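Local coordinates for biliverdin reductase (Synechocystis sp., PDB 5B3T), which probably reduces biliverdin to bilirubin with NAD(P)H in the breakdown of heme, at residues A[187-193]-A[310-314]; A[69-73]-A[93-99]; A[181-186]-A[220-226]. All coordinates share one frame; numbering follows the deposited sequence.

Contact 1 of 3, residues A[187-193]-A[310-314]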
ATOM      1  N   SER A 187      -6.679  -3.955   0.103  1.00 14.25           N
ATOM      2  CA  SER A 187      -5.424  -4.589   0.489  1.00 14.52           C
ATOM      3  C   SER A 187      -5.361  -4.791   1.997  1.00 14.41           C
ATOM      4  O   SER A 187      -4.924  -5.846   2.470  1.00 14.50           O
ATOM      5  CB  SER A 187      -4.241  -3.749   0.008  1.00 14.27           C
ATOM      6  OG  SER A 187      -3.015  -4.259   0.507  1.00 14.44           O
ATOM      7  N   ARG A 188      -5.810  -3.797   2.764  1.00 13.59           N
ATOM      8  CA  ARG A 188      -5.801  -3.912   4.219  1.00 14.92           C
ATOM      9  C   ARG A 188      -6.703  -5.046   4.688  1.00 15.54           C
ATOM     10  O   ARG A 188      -6.314  -5.852   5.543  1.00 16.28           O
ATOM     11  CB  ARG A 188      -6.233  -2.587   4.850  1.00 14.75           C
ATOM     12  CG  ARG A 188      -5.231  -1.454   4.681  1.00 14.41           C
ATOM     13  CD  ARG A 188      -4.314  -1.334   5.895  1.00 14.08           C
ATOM     14  NE  ARG A 188      -3.576  -2.566   6.163  1.00 13.04           N
ATOM     15  CZ  ARG A 188      -2.301  -2.754   5.840  1.00 13.97           C
ATOM     16  NH1 ARG A 188      -1.617  -1.781   5.253  1.00 13.05           N
ATOM     17  NH2 ARG A 188      -1.704  -3.907   6.114  1.00 14.42           N
ATOM     18  N   ILE A 189      -7.914  -5.130   4.134  1.00 13.98           N
ATOM     19  CA  ILE A 189      -8.886  -6.099   4.623  1.00 14.90           C
ATOM     20  C   ILE A 189      -8.552  -7.523   4.188  1.00 16.72           C
ATOM     21  O   ILE A 189      -9.103  -8.480   4.743  1.00 15.10           O
ATOM     22  CB  ILE A 189     -10.301  -5.703   4.155  1.00 14.95           C
ATOM     23  CG1 ILE A 189     -11.364  -6.297   5.082  1.00 15.95           C
ATOM     24  CG2 ILE A 189     -10.545  -6.160   2.720  1.00 13.61           C
ATOM     25  CD1 ILE A 189     -11.276  -5.801   6.511  1.00 15.41           C
ATOM     26  N   SER A 190      -7.650  -7.694   3.223  1.00 15.44           N
ATOM     27  CA  SER A 190      -7.395  -8.995   2.619  1.00 16.92           C
ATOM     28  C   SER A 190      -6.188  -9.712   3.205  1.00 15.89           C
ATOM     29  O   SER A 190      -5.891 -10.834   2.784  1.00 16.41           O
ATOM     30  CB  SER A 190      -7.197  -8.843   1.108  1.00 16.02           C
ATOM     31  OG  SER A 190      -5.924  -8.289   0.823  1.00 15.91           O
ATOM     32  N   ARG A 191      -5.483  -9.102   4.157  1.00 16.80           N
ATOM     33  CA  ARG A 191      -4.234  -9.654   4.666  1.00 17.60           C
ATOM     34  C   ARG A 191      -4.417 -10.386   5.991  1.00 19.38           C
ATOM     35  O   ARG A 191      -3.472 -10.494   6.780  1.00 20.62           O
ATOM     36  CB  ARG A 191      -3.187  -8.549   4.782  1.00 17.06           C
ATOM     37  CG  ARG A 191      -2.804  -7.996   3.420  1.00 16.21           C
ATOM     38  CD  ARG A 191      -1.993  -6.719   3.504  1.00 16.92           C
ATOM     39  NE  ARG A 191      -1.745  -6.173   2.171  1.00 15.61           N
ATOM     40  CZ  ARG A 191      -0.664  -6.438   1.445  1.00 15.98           C
ATOM     41  NH1 ARG A 191       0.276  -7.243   1.922  1.00 17.20           N
ATOM     42  NH2 ARG A 191      -0.521  -5.899   0.242  1.00 14.77           N
ATOM     43  N   PHE A 192      -5.619 -10.908   6.238  1.00 18.55           N
ATOM     44  CA  PHE A 192      -5.881 -11.815   7.351  1.00 21.16           C
ATOM     45  C   PHE A 192      -6.423 -13.158   6.860  1.00 20.87           C
ATOM     46  O   PHE A 192      -7.117 -13.854   7.613  1.00 20.00           O
ATOM     47  CB  PHE A 192      -6.853 -11.173   8.347  1.00 19.65           C
ATOM     48  CG  PHE A 192      -6.472  -9.773   8.768  1.00 20.37           C
ATOM     49  CD1 PHE A 192      -5.516  -9.553   9.748  1.00 19.95           C
ATOM     50  CD2 PHE A 192      -7.078  -8.676   8.173  1.00 18.53           C
ATOM     51  CE1 PHE A 192      -5.177  -8.263  10.128  1.00 19.41           C
ATOM     52  CE2 PHE A 192      -6.739  -7.388   8.547  1.00 19.14           C
ATOM     53  CZ  PHE A 192      -5.789  -7.183   9.525  1.00 18.50           C
ATOM     54  N   THR A 193      -6.111 -13.514   5.617  1.00 19.07           N
ATOM     55  CA  THR A 193      -6.572 -14.771   5.042  1.00 21.34           C
ATOM     56  C   THR A 193      -6.233 -15.947   5.951  1.00 23.51           C
ATOM     57  O   THR A 193      -6.944 -16.951   5.975  1.00 22.52           O
ATOM     58  CB  THR A 193      -5.955 -15.014   3.652  1.00 21.30           C
ATOM     59  OG1 THR A 193      -6.238 -13.898   2.798  1.00 19.81           O
ATOM     60  CG2 THR A 193      -6.526 -16.280   3.030  1.00 20.98           C
ATOM     61  N   ALA A 310       0.673 -12.439  -0.711  1.00 19.39           N
ATOM     62  CA  ALA A 310      -0.264 -11.577   0.003  1.00 19.74           C
ATOM     63  C   ALA A 310      -0.683 -10.386  -0.851  1.00 17.67           C
ATOM     64  O   ALA A 310      -1.860 -10.005  -0.861  1.00 18.00           O
ATOM     65  CB  ALA A 310       0.352 -11.104   1.318  1.00 19.74           C
ATOM     66  N   SER A 311       0.265  -9.784  -1.573  1.00 17.29           N
ATOM     67  CA  SER A 311      -0.077  -8.670  -2.451  1.00 16.80           C
ATOM     68  C   SER A 311      -0.817  -9.144  -3.695  1.00 17.54           C
ATOM     69  O   SER A 311      -1.647  -8.404  -4.238  1.00 14.78           O
ATOM     70  CB  SER A 311       1.184  -7.903  -2.845  1.00 17.54           C
ATOM     71  OG  SER A 311       1.785  -7.306  -1.710  1.00 17.76           O
ATOM     72  N   LEU A 312      -0.531 -10.363  -4.161  1.00 16.78           N
ATOM     73  CA  LEU A 312      -1.269 -10.906  -5.296  1.00 16.65           C
ATOM     74  C   LEU A 312      -2.729 -11.142  -4.940  1.00 15.76           C
ATOM     75  O   LEU A 312      -3.619 -10.903  -5.765  1.00 15.22           O
ATOM     76  CB  LEU A 312      -0.626 -12.203  -5.784  1.00 17.21           C
ATOM     77  CG  LEU A 312       0.611 -12.084  -6.675  1.00 19.48           C
ATOM     78  CD1 LEU A 312       1.189 -13.463  -6.951  1.00 19.75           C
ATOM     79  CD2 LEU A 312       0.267 -11.371  -7.974  1.00 19.02           C
ATOM     80  N   TYR A 313      -3.001 -11.612  -3.720  1.00 15.48           N
ATOM     81  CA  TYR A 313      -4.390 -11.846  -3.340  1.00 17.73           C
ATOM     82  C   TYR A 313      -5.136 -10.532  -3.149  1.00 14.87           C
ATOM     83  O   TYR A 313      -6.302 -10.414  -3.542  1.00 14.52           O
ATOM     84  CB  TYR A 313      -4.486 -12.691  -2.073  1.00 17.04           C
ATOM     85  CG  TYR A 313      -5.925 -13.022  -1.762  1.00 18.09           C
ATOM     86  CD1 TYR A 313      -6.694 -13.728  -2.677  1.00 17.33           C
ATOM     87  CD2 TYR A 313      -6.527 -12.603  -0.583  1.00 17.40           C
ATOM     88  CE1 TYR A 313      -8.012 -14.026  -2.423  1.00 17.00           C
ATOM     89  CE2 TYR A 313      -7.856 -12.898  -0.318  1.00 17.89           C
ATOM     90  CZ  TYR A 313      -8.590 -13.611  -1.246  1.00 18.66           C
ATOM     91  OH  TYR A 313      -9.908 -13.911  -1.002  1.00 19.36           O
ATOM     92  N   ALA A 314      -4.485  -9.541  -2.532  1.00 14.64           N
ATOM     93  CA  ALA A 314      -5.087  -8.217  -2.427  1.00 14.79           C
ATOM     94  C   ALA A 314      -5.433  -7.672  -3.805  1.00 16.11           C
ATOM     95  O   ALA A 314      -6.472  -7.026  -3.988  1.00 13.86           O
ATOM     96  CB  ALA A 314      -4.141  -7.268  -1.691  1.00 15.31           C
TER
HETATM   97  O   HOH W   1      -3.522 -10.677   1.112  1.00 19.66           O
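Arg191 and Ser311 make the direct polar link: NH2 of Arg191 donates to OG of Ser311 at 3.3 Å, a weak bond although nearly straight, with the hydroxyl at the edge of the guanidinium. The same group is held more firmly from its own segment. Its NE and NH2 approach OG of Ser187 side-on, at 2.8 Å for NE, and this oxygen lies within 5° of the guanidinium plane. A chain extended from CG to NE carries the group there, CG sitting anti to the carbonyl carbon (chi1 -66°). Ser187 OG also bonds ND1 of His132, and Arg191 makes a cation-pi contact with Tyr105, a residue of the NADP(+) site. Replacing Arg191 by alanine is likely to cost Ser187 OG two of its donors, Ser311 OG its weak one, and Tyr105 its cationic neighbour. Both segments belong to the C-terminal alpha/beta domain of the Gfo/Idh/MocA family, where the end of helix 183-189 and the turn after it meet the start of helix 309-325.

A water forms the second polar link, donating to O of Ser190 at 2.9 Å and to O of Ala310 at 2.7 Å. Van der Waals contact centres on Ala314, whose CB lies 3.7 Å from CA of Ser187 and 3.2 Å from OG of Ser190; that hydroxyl also donates to O of Ser187. The Tyr313 ring presents its edge to Ser190 O, while Thr193 OG1 comes obliquely to within 3.6 Å of Tyr313 CD2. The hydroxyl of Tyr313 reaches beyond both segments to N of Val199.

Contact 2 of 3, residues A[69-73]-A[93-99]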
ATOM      1  N   LEU A  69      16.081   6.890 -14.634  1.00 17.89           N
ATOM      2  CA  LEU A  69      16.522   6.346 -13.353  1.00 19.58           C
ATOM      3  C   LEU A  69      16.674   4.832 -13.420  1.00 19.23           C
ATOM      4  O   LEU A  69      17.706   4.283 -13.024  1.00 19.56           O
ATOM      5  CB  LEU A  69      15.541   6.738 -12.245  1.00 18.69           C
ATOM      6  CG  LEU A  69      15.867   6.297 -10.814  1.00 19.48           C
ATOM      7  CD1 LEU A  69      15.333   7.317  -9.835  1.00 19.89           C
ATOM      8  CD2 LEU A  69      15.290   4.921 -10.487  1.00 19.44           C
ATOM      9  N   ILE A  70      15.645   4.136 -13.911  1.00 19.63           N
ATOM     10  CA  ILE A  70      15.662   2.679 -13.878  1.00 20.32           C
ATOM     11  C   ILE A  70      16.669   2.096 -14.862  1.00 21.37           C
ATOM     12  O   ILE A  70      17.048   0.926 -14.730  1.00 20.90           O
ATOM     13  CB  ILE A  70      14.250   2.115 -14.137  1.00 19.15           C
ATOM     14  CG1 ILE A  70      13.740   2.527 -15.519  1.00 19.00           C
ATOM     15  CG2 ILE A  70      13.283   2.569 -13.047  1.00 16.88           C
ATOM     16  CD1 ILE A  70      13.696   1.384 -16.514  1.00 22.29           C
ATOM     17  N   ASN A  71      17.122   2.876 -15.842  1.00 20.23           N
ATOM     18  CA  ASN A  71      18.127   2.417 -16.792  1.00 22.50           C
ATOM     19  C   ASN A  71      19.544   2.834 -16.410  1.00 23.13           C
ATOM     20  O   ASN A  71      20.484   2.530 -17.152  1.00 24.51           O
ATOM     21  CB  ASN A  71      17.802   2.930 -18.200  1.00 20.01           C
ATOM     22  CG  ASN A  71      16.660   2.170 -18.850  1.00 21.63           C
ATOM     23  OD1 ASN A  71      16.844   1.058 -19.347  1.00 24.14           O
ATOM     24  ND2 ASN A  71      15.476   2.769 -18.858  1.00 22.25           N
ATOM     25  N   ASP A  72      19.718   3.512 -15.282  1.00 22.26           N
ATOM     26  CA  ASP A  72      21.043   3.922 -14.823  1.00 25.09           C
ATOM     27  C   ASP A  72      21.868   2.689 -14.471  1.00 25.48           C
ATOM     28  O   ASP A  72      21.443   1.891 -13.624  1.00 22.48           O
ATOM     29  CB  ASP A  72      20.910   4.850 -13.611  1.00 24.23           C
ATOM     30  CG  ASP A  72      22.238   5.456 -13.167  1.00 25.87           C
ATOM     31  OD1 ASP A  72      23.315   4.941 -13.534  1.00 28.21           O
ATOM     32  OD2 ASP A  72      22.200   6.466 -12.434  1.00 28.50           O
ATOM     33  N   PRO A  73      23.037   2.486 -15.088  1.00 27.14           N
ATOM     34  CA  PRO A  73      23.862   1.318 -14.740  1.00 28.00           C
ATOM     35  C   PRO A  73      24.490   1.389 -13.357  1.00 28.59           C
ATOM     36  O   PRO A  73      24.993   0.364 -12.880  1.00 30.28           O
ATOM     37  CB  PRO A  73      24.938   1.307 -15.836  1.00 29.65           C
ATOM     38  CG  PRO A  73      24.974   2.701 -16.353  1.00 29.12           C
ATOM     39  CD  PRO A  73      23.576   3.224 -16.242  1.00 26.95           C
ATOM     40  N   ALA A  93       9.500  -2.243 -16.289  1.00 16.67           N
ATOM     41  CA  ALA A  93      10.661  -1.628 -16.923  1.00 18.11           C
ATOM     42  C   ALA A  93      11.919  -1.845 -16.092  1.00 18.83           C
ATOM     43  O   ALA A  93      12.990  -2.135 -16.638  1.00 17.62           O
ATOM     44  CB  ALA A  93      10.411  -0.136 -17.143  1.00 19.30           C
ATOM     45  N   ALA A  94      11.806  -1.713 -14.768  1.00 18.39           N
ATOM     46  CA  ALA A  94      12.965  -1.903 -13.900  1.00 18.14           C
ATOM     47  C   ALA A  94      13.460  -3.343 -13.940  1.00 18.19           C
ATOM     48  O   ALA A  94      14.672  -3.587 -13.966  1.00 18.24           O
ATOM     49  CB  ALA A  94      12.620  -1.495 -12.469  1.00 17.17           C
ATOM     50  N   LEU A  95      12.539  -4.312 -13.938  1.00 16.83           N
ATOM     51  CA  LEU A  95      12.945  -5.711 -14.028  1.00 19.79           C
ATOM     52  C   LEU A  95      13.601  -6.009 -15.369  1.00 20.13           C
ATOM     53  O   LEU A  95      14.597  -6.737 -15.435  1.00 19.53           O
ATOM     54  CB  LEU A  95      11.741  -6.627 -13.809  1.00 18.72           C
ATOM     55  CG  LEU A  95      11.177  -6.696 -12.389  1.00 18.37           C
ATOM     56  CD1 LEU A  95       9.865  -7.471 -12.367  1.00 16.45           C
ATOM     57  CD2 LEU A  95      12.193  -7.323 -11.450  1.00 17.37           C
ATOM     58  N   GLN A  96      13.054  -5.450 -16.449  1.00 21.07           N
ATOM     59  CA  GLN A  96      13.644  -5.657 -17.766  1.00 23.59           C
ATOM     60  C   GLN A  96      15.050  -5.076 -17.851  1.00 23.73           C
ATOM     61  O   GLN A  96      15.895  -5.601 -18.586  1.00 25.02           O
ATOM     62  CB  GLN A  96      12.739  -5.050 -18.834  1.00 24.61           C
ATOM     63  CG  GLN A  96      11.435  -5.809 -19.049  1.00 27.33           C
ATOM     64  CD  GLN A  96      11.626  -7.111 -19.812  1.00 32.36           C
ATOM     65  OE1 GLN A  96      12.753  -7.525 -20.092  1.00 33.07           O
ATOM     66  NE2 GLN A  96      10.521  -7.733 -20.199  1.00 35.58           N
ATOM     67  N   ALA A  97      15.322  -4.008 -17.105  1.00 20.48           N
ATOM     68  CA  ALA A  97      16.656  -3.424 -17.038  1.00 22.36           C
ATOM     69  C   ALA A  97      17.563  -4.136 -16.041  1.00 22.06           C
ATOM     70  O   ALA A  97      18.670  -3.654 -15.779  1.00 22.98           O
ATOM     71  CB  ALA A  97      16.560  -1.937 -16.686  1.00 22.00           C
ATOM     72  N   GLY A  98      17.122  -5.260 -15.481  1.00 21.23           N
ATOM     73  CA  GLY A  98      17.953  -6.022 -14.569  1.00 19.62           C
ATOM     74  C   GLY A  98      18.107  -5.414 -13.194  1.00 21.03           C
ATOM     75  O   GLY A  98      19.165  -5.562 -12.575  1.00 22.29           O
ATOM     76  N   LYS A  99      17.084  -4.729 -12.697  1.00 19.00           N
ATOM     77  CA  LYS A  99      17.116  -4.148 -11.363  1.00 18.97           C
ATOM     78  C   LYS A  99      16.271  -4.974 -10.403  1.00 17.94           C
ATOM     79  O   LYS A  99      15.279  -5.594 -10.797  1.00 17.54           O
ATOM     80  CB  LYS A  99      16.600  -2.705 -11.370  1.00 19.78           C
ATOM     81  CG  LYS A  99      17.254  -1.791 -12.387  1.00 20.55           C
ATOM     82  CD  LYS A  99      18.762  -1.806 -12.256  1.00 21.04           C
ATOM     83  CE  LYS A  99      19.386  -0.774 -13.183  1.00 23.12           C
ATOM     84  NZ  LYS A  99      20.859  -0.947 -13.313  1.00 23.90           N
TER
HETATM   85  O   HOH W   2      21.379  -0.099 -16.451  1.00 25.42           O
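Ile70 meets Ala93 through a first torsion that sets CG1 between the backbone N and the carbonyl carbon (chi1 61°), and Lys99 meets Asp72 through a chain bent at its second torsion (chi2 -54°) and extended from there to NZ. The isoleucine branch carries CD1 onto the end of helix 87-96, where it lies 3.7 Å from Ala93 CB and 3.6 Å from the Ala93 carbonyl oxygen. Its other branch, CG2, faces Ala94 CB at 4.2 Å. Small alanine methyls let the helices approach closely here: the CA atoms of Ile70 and Ala94 are 5.3 Å apart. Ala97 CB adds to the apolar surface beside the carbonyl oxygen of Ile70. On the inner side, Val78 of strand 77-80 touches Ile70, Ala94 and Lys99.

The lysine runs alongside the end of segment 69-73. CE passes 3.3 Å from Ile70 O, and NZ donates to Asp72 O at 2.9 Å, the donor tilted 31° from the carbonyl plane. NZ has a second carbonyl partner in Ile75 O, and a water that donates to Asn71 O accepts a weak bond from NZ, so the ammonium gathers main-chain oxygens of the loop leading to strand 77-80. The Asp72 carboxylate does not pair with it: OD1 turns instead to N of Glu74.

Helix 87-96 ends in a Schellman motif just before Lys99, consistent with the lysine turning back toward segment 69-73. Gly98, with positive phi, is the C-prime residue; Lys99 N bonds Ala94 O at 3.0 Å and Gly98 N bonds Leu95 O. This contact packs helix 66-70 against the end of the helix in a beta-alpha-beta crossover of the parallel sheet (strand 77-80, helix 87-96, strand 100-104), as in the nucleotide-binding Rossmann fold.

Contact 3 of 3, residues A[181-186]-A[220-226]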
ATOM      1  N   PRO A 181     -10.755   3.300  -6.571  1.00 15.76           N
ATOM      2  CA  PRO A 181     -10.527   3.943  -5.265  1.00 15.38           C
ATOM      3  C   PRO A 181     -10.349   2.978  -4.103  1.00 14.55           C
ATOM      4  O   PRO A 181      -9.737   3.361  -3.099  1.00 15.44           O
ATOM      5  CB  PRO A 181     -11.784   4.806  -5.077  1.00 16.62           C
ATOM      6  CG  PRO A 181     -12.304   5.029  -6.465  1.00 17.30           C
ATOM      7  CD  PRO A 181     -11.997   3.765  -7.210  1.00 17.41           C
ATOM      8  N   LEU A 182     -10.852   1.750  -4.196  1.00 15.43           N
ATOM      9  CA  LEU A 182     -10.813   0.816  -3.079  1.00 14.71           C
ATOM     10  C   LEU A 182      -9.572  -0.068  -3.067  1.00 14.14           C
ATOM     11  O   LEU A 182      -9.497  -0.989  -2.249  1.00 14.42           O
ATOM     12  CB  LEU A 182     -12.068  -0.058  -3.082  1.00 14.41           C
ATOM     13  CG  LEU A 182     -13.343   0.592  -2.546  1.00 16.29           C
ATOM     14  CD1 LEU A 182     -14.568  -0.204  -2.968  1.00 16.60           C
ATOM     15  CD2 LEU A 182     -13.275   0.718  -1.030  1.00 14.30           C
ATOM     16  N   VAL A 183      -8.592   0.198  -3.935  1.00 14.89           N
ATOM     17  CA  VAL A 183      -7.434  -0.689  -4.049  1.00 13.75           C
ATOM     18  C   VAL A 183      -6.693  -0.786  -2.719  1.00 13.78           C
ATOM     19  O   VAL A 183      -6.386  -1.884  -2.238  1.00 12.06           O
ATOM     20  CB  VAL A 183      -6.505  -0.210  -5.179  1.00 13.81           C
ATOM     21  CG1 VAL A 183      -5.131  -0.852  -5.042  1.00 13.18           C
ATOM     22  CG2 VAL A 183      -7.115  -0.538  -6.534  1.00 13.43           C
ATOM     23  N   ALA A 184      -6.402   0.360  -2.101  1.00 12.83           N
ATOM     24  CA  ALA A 184      -5.619   0.350  -0.868  1.00 14.89           C
ATOM     25  C   ALA A 184      -6.417  -0.227   0.296  1.00 13.82           C
ATOM     26  O   ALA A 184      -5.886  -1.013   1.089  1.00 13.88           O
ATOM     27  CB  ALA A 184      -5.135   1.762  -0.541  1.00 11.72           C
ATOM     28  N   ALA A 185      -7.692   0.150   0.415  1.00 13.29           N
ATOM     29  CA  ALA A 185      -8.504  -0.347   1.519  1.00 13.52           C
ATOM     30  C   ALA A 185      -8.701  -1.854   1.424  1.00 14.67           C
ATOM     31  O   ALA A 185      -8.644  -2.560   2.439  1.00 14.27           O
ATOM     32  CB  ALA A 185      -9.852   0.373   1.545  1.00 13.34           C
ATOM     33  N   LEU A 186      -8.927  -2.368   0.213  1.00 13.48           N
ATOM     34  CA  LEU A 186      -9.119  -3.804   0.045  1.00 14.35           C
ATOM     35  C   LEU A 186      -7.839  -4.578   0.321  1.00 14.65           C
ATOM     36  O   LEU A 186      -7.898  -5.746   0.723  1.00 15.02           O
ATOM     37  CB  LEU A 186      -9.629  -4.106  -1.361  1.00 13.60           C
ATOM     38  CG  LEU A 186     -11.041  -3.601  -1.649  1.00 13.11           C
ATOM     39  CD1 LEU A 186     -11.359  -3.774  -3.118  1.00 14.39           C
ATOM     40  CD2 LEU A 186     -12.065  -4.311  -0.775  1.00 14.75           C
ATOM     41  N   CYS A 220     -15.552  11.119  -4.303  1.00 16.02           N
ATOM     42  CA  CYS A 220     -15.868   9.735  -4.606  1.00 16.99           C
ATOM     43  C   CYS A 220     -16.338   9.047  -3.336  1.00 16.42           C
ATOM     44  O   CYS A 220     -15.893   9.371  -2.230  1.00 16.10           O
ATOM     45  CB  CYS A 220     -14.668   8.979  -5.203  1.00 16.92           C
ATOM     46  SG  CYS A 220     -13.309   8.655  -4.056  1.00 19.22           S
ATOM     47  N   LEU A 221     -17.263   8.107  -3.505  1.00 16.37           N
ATOM     48  CA  LEU A 221     -17.711   7.242  -2.421  1.00 15.96           C
ATOM     49  C   LEU A 221     -17.755   5.823  -2.958  1.00 18.48           C
ATOM     50  O   LEU A 221     -18.546   5.524  -3.859  1.00 18.19           O
ATOM     51  CB  LEU A 221     -19.083   7.660  -1.886  1.00 15.97           C
ATOM     52  CG  LEU A 221     -19.682   6.698  -0.856  1.00 17.50           C
ATOM     53  CD1 LEU A 221     -18.762   6.550   0.350  1.00 15.31           C
ATOM     54  CD2 LEU A 221     -21.068   7.155  -0.428  1.00 17.72           C
ATOM     55  N   ALA A 222     -16.897   4.959  -2.425  1.00 16.54           N
ATOM     56  CA  ALA A 222     -16.815   3.575  -2.862  1.00 18.95           C
ATOM     57  C   ALA A 222     -17.064   2.669  -1.668  1.00 17.94           C
ATOM     58  O   ALA A 222     -16.443   2.838  -0.614  1.00 16.56           O
ATOM     59  CB  ALA A 222     -15.456   3.273  -3.495  1.00 17.00           C
ATOM     60  N   THR A 223     -17.978   1.717  -1.834  1.00 17.32           N
ATOM     61  CA  THR A 223     -18.394   0.824  -0.764  1.00 19.55           C
ATOM     62  C   THR A 223     -18.286  -0.611  -1.249  1.00 20.63           C
ATOM     63  O   THR A 223     -18.738  -0.929  -2.353  1.00 20.65           O
ATOM     64  CB  THR A 223     -19.831   1.121  -0.322  1.00 20.21           C
ATOM     65  OG1 THR A 223     -20.699   1.065  -1.461  1.00 21.56           O
ATOM     66  CG2 THR A 223     -19.923   2.504   0.300  1.00 17.67           C
ATOM     67  N   ALA A 224     -17.687  -1.472  -0.431  1.00 17.64           N
ATOM     68  CA  ALA A 224     -17.578  -2.892  -0.734  1.00 18.51           C
ATOM     69  C   ALA A 224     -18.039  -3.687   0.476  1.00 20.04           C
ATOM     70  O   ALA A 224     -17.579  -3.441   1.596  1.00 17.54           O
ATOM     71  CB  ALA A 224     -16.144  -3.277  -1.114  1.00 16.57           C
ATOM     72  N   TYR A 225     -18.947  -4.630   0.250  1.00 18.65           N
ATOM     73  CA  TYR A 225     -19.476  -5.487   1.302  1.00 19.74           C
ATOM     74  C   TYR A 225     -19.061  -6.919   1.001  1.00 20.79           C
ATOM     75  O   TYR A 225     -19.459  -7.485  -0.025  1.00 20.39           O
ATOM     76  CB  TYR A 225     -20.995  -5.336   1.406  1.00 20.92           C
ATOM     77  CG  TYR A 225     -21.404  -3.892   1.599  1.00 21.17           C
ATOM     78  CD1 TYR A 225     -21.152  -3.233   2.796  1.00 20.82           C
ATOM     79  CD2 TYR A 225     -22.015  -3.178   0.576  1.00 23.53           C
ATOM     80  CE1 TYR A 225     -21.509  -1.909   2.975  1.00 21.09           C
ATOM     81  CE2 TYR A 225     -22.378  -1.852   0.746  1.00 23.39           C
ATOM     82  CZ  TYR A 225     -22.123  -1.224   1.948  1.00 22.08           C
ATOM     83  OH  TYR A 225     -22.480   0.093   2.125  1.00 21.78           O
ATOM     84  N   LEU A 226     -18.248  -7.493   1.884  1.00 19.15           N
ATOM     85  CA  LEU A 226     -17.545  -8.739   1.624  1.00 20.06           C
ATOM     86  C   LEU A 226     -18.038  -9.835   2.555  1.00 21.12           C
ATOM     87  O   LEU A 226     -18.306  -9.591   3.736  1.00 20.48           O
ATOM     88  CB  LEU A 226     -16.034  -8.569   1.811  1.00 17.57           C
ATOM     89  CG  LEU A 226     -15.333  -7.411   1.100  1.00 20.24           C
ATOM     90  CD1 LEU A 226     -13.863  -7.381   1.481  1.00 19.39           C
ATOM     91  CD2 LEU A 226     -15.488  -7.520  -0.406  1.00 22.14           C
TER
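Leu182 and Ala222 have the most surface buried by this contact, and they meet directly: CG of Leu182 stands 3.5 Å from the CB of Ala222. The leucine CG lies anti to its own carbonyl carbon (chi1 -78°), which directs the branched end at the strand. There the two methyls diverge. CD1 continues along the strand toward Ala224, reaching its CB at 3.9 Å, whereas CD2 lies beside the carbonyl oxygen of Ala222 at 3.8 Å. Leu182 thus bridges two successive inward-facing alanines, while the side chain of the intervening Thr223 points away and its OG1 bonds OE1 of Gln205.

Pro181 is the third large contributor. Its CB rests 4.3 Å from Ala222 CB and at the same distance from SG of Cys220, extending the apolar surface in the other direction along the strand. Tyr238 of strand 233-241 touches Leu182, and Phe208 of strand 199-210 touches both Pro181 and Cys220.

This is helix-on-sheet packing inside the C-terminal alpha/beta domain. Strand 217-228 runs between antiparallel neighbours 199-210 and 233-241, and its alternating side chains give one face to the helical layer: Cys220, Ala222, Ala224 and Leu226 all point toward segment 181-186. Leu182 occupies the N-cap position of helix 183-189, and its carbonyl oxygen accepts the bond from Leu186 N at 2.9 Å.

One helical turn on, Leu186 continues the apolar row. Its CD2 meets Ala224 CB and Leu226 CD1, each at 4.2 Å. Val317 and Cys321 of helix 309-325 touch Leu186 too, and Cys321 also touches Leu226, so the second helix covers this end of the contact.

Overall arrangement
From the N terminus, contact 2 closes first, within the Rossmann domain: segments 69-73 and 93-99 close a short loop containing strand 77-80 and the start of helix 87-96. Both others come after it in the chain, in the C-terminal alpha/beta domain. Segment 181-186 opens contact 3 and 187-193 opens contact 1 along helix 183-189; contact 3 closes at strand 217-228, contact 1 only at helix 309-325, so they cross. Helix 183-189 thus joins the mixed sheet to helix 309-325, and the two contacts touch at Ile189 CG2 and Leu226 CD1, 3.7 Å apart. Contact 2 lies about 28 Å, centre to centre, from contact 1.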